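Local coordinates for HpcH/HpaI aldolase/citrate lyase family protein (Burkholderia cenocepacia, PDB 4MF4) that belongs to the HpcH/HpaI aldolase/citrate lyase family and folds as a closed parallel beta/alpha barrel of the TIM type, at residues A[166-171]-A[194-199]. Sequence-based numbering, arbitrary orientation. Where two conformers were deposited one is given.
Sequences ESARGV and AASLGH
Ser196, Leu197 and Ala168 bury most of the surface between 166-171 and 194-199. Ser196 lies in the last turn of helix 190-196 and faces the start of helix 168-172. In one of its two conformers OG lies anti to the backbone N (chi1 164°) and reaches across to the first turn of that helix. There it may accept a weak hydrogen bond from Ala168 N at 3.4 Å, with an N-H...O angle of 148°; the bond is doubtful because the side chain has a second position. In that conformer OG also lies near Ser167 CA, while Ser196 CB packs on Glu166 O at 3.7 Å. Leu197 follows with its CD2 methyl against the Ala168 methyl. CD2 and Ala168 CB are 3.4 Å apart, tight for two carbons. Leu197 also touches Ala211 of helix 206-222.

Ser167 is the N-cap of helix 168-172. Its OG turns back to take Gly170 N at 3.1 Å. Beyond Leu197, Gly198 has positive phi and closes helix 190-196 in a Schellman motif. The contact joins a helix N-terminus to a helix C-terminus in the segments that follow neighbouring strands 160-165 and 185-188 of the TIM barrel.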
loop_
_atom_site.group_PDB
_atom_site.type_symbol
_atom_site.label_atom_id
_atom_site.label_comp_id
_atom_site.label_asym_id
_atom_site.label_seq_id
_atom_site.Cartn_x
_atom_site.Cartn_y
_atom_site.Cartn_z
ATOM N N GLU A 166 33.236 -6.011 7.940
ATOM C CA GLU A 166 32.696 -5.684 9.252
ATOM C C GLU A 166 32.837 -6.775 10.283
ATOM O O GLU A 166 32.108 -6.788 11.273
ATOM C CB GLU A 166 31.238 -5.196 9.139
ATOM C CG GLU A 166 30.250 -6.199 8.589
ATOM C CD GLU A 166 28.927 -5.531 8.205
ATOM O OE1 GLU A 166 28.713 -4.382 8.678
ATOM O OE2 GLU A 166 28.121 -6.136 7.437
ATOM N N SER A 167 33.855 -7.607 10.094
ATOM C CA SER A 167 34.158 -8.703 10.957
ATOM C C SER A 167 35.651 -8.826 11.112
ATOM O O SER A 167 36.423 -8.316 10.295
ATOM C CB SER A 167 33.668 -9.949 10.260
ATOM O OG SER A 167 34.191 -9.922 8.934
ATOM N N ALA A 168 36.077 -9.598 12.092
ATOM C CA ALA A 168 37.492 -9.821 12.308
ATOM C C ALA A 168 38.155 -10.703 11.231
ATOM O O ALA A 168 39.328 -10.528 10.853
ATOM C CB ALA A 168 37.682 -10.454 13.660
ATOM N N ARG A 169 37.422 -11.695 10.756
ATOM C CA ARG A 169 37.933 -12.524 9.670
ATOM C C ARG A 169 38.067 -11.645 8.418
ATOM O O ARG A 169 39.017 -11.756 7.658
ATOM C CB ARG A 169 36.985 -13.701 9.379
ATOM C CG ARG A 169 37.325 -14.428 8.079
ATOM C CD ARG A 169 36.524 -15.693 7.931
ATOM N NE ARG A 169 35.107 -15.490 8.251
ATOM C CZ ARG A 169 34.223 -16.478 8.377
ATOM N NH1 ARG A 169 34.617 -17.742 8.233
ATOM N NH2 ARG A 169 32.943 -16.212 8.656
ATOM N N GLY A 170 37.092 -10.787 8.212
ATOM C CA GLY A 170 37.100 -9.888 7.044
ATOM C C GLY A 170 38.296 -8.962 7.077
ATOM O O GLY A 170 38.921 -8.710 6.055
ATOM N N VAL A 171 38.614 -8.450 8.266
ATOM C CA VAL A 171 39.784 -7.598 8.401
ATOM C C VAL A 171 41.069 -8.377 8.070
ATOM O O VAL A 171 41.926 -7.854 7.353
ATOM C CB VAL A 171 39.880 -6.902 9.773
ATOM C CG1 VAL A 171 41.144 -6.060 9.821
ATOM C CG2 VAL A 171 38.668 -5.985 10.006
ATOM N N ALA A 194 33.011 -2.997 15.521
ATOM C CA ALA A 194 33.286 -3.004 16.951
ATOM C C ALA A 194 32.590 -4.206 17.619
ATOM O O ALA A 194 33.211 -4.919 18.422
ATOM C CB ALA A 194 32.861 -1.690 17.586
ATOM N N ALA A 195 31.340 -4.476 17.246
ATOM C CA ALA A 195 30.645 -5.637 17.803
ATOM C C ALA A 195 31.361 -6.959 17.484
ATOM O O ALA A 195 31.553 -7.800 18.363
ATOM C CB ALA A 195 29.200 -5.676 17.325
ATOM N N SER A 196 31.750 -7.185 16.234
ATOM C CA SER A 196 32.392 -8.477 15.919
ATOM C C SER A 196 33.761 -8.635 16.565
ATOM O O SER A 196 34.208 -9.766 16.836
ATOM C CB SER A 196 32.517 -8.736 14.423
ATOM O OG SER A 196 33.452 -9.789 14.232
ATOM N N LEU A 197 34.430 -7.528 16.869
ATOM C CA LEU A 197 35.716 -7.648 17.508
ATOM C C LEU A 197 35.577 -7.729 19.032
ATOM O O LEU A 197 36.589 -7.736 19.727
ATOM C CB LEU A 197 36.640 -6.478 17.136
ATOM C CG LEU A 197 36.871 -6.236 15.640
ATOM C CD1 LEU A 197 37.574 -4.915 15.378
ATOM C CD2 LEU A 197 37.688 -7.361 15.023
ATOM N N GLY A 198 34.349 -7.762 19.557
ATOM C CA GLY A 198 34.130 -7.965 20.979
ATOM C C GLY A 198 33.961 -6.674 21.741
ATOM O O GLY A 198 34.104 -6.651 22.951
ATOM N N HIS A 199 33.617 -5.601 21.031
ATOM C CA HIS A 199 33.601 -4.242 21.568
ATOM C C HIS A 199 32.310 -3.523 21.224
ATOM O O HIS A 199 32.300 -2.375 20.825
ATOM C CB HIS A 199 34.829 -3.480 21.033
ATOM C CG HIS A 199 36.096 -3.966 21.638
ATOM N ND1 HIS A 199 36.951 -4.829 20.988
ATOM C CD2 HIS A 199 36.586 -3.815 22.888
ATOM C CE1 HIS A 199 37.953 -5.132 21.790
ATOM N NE2 HIS A 199 37.747 -4.539 22.950
#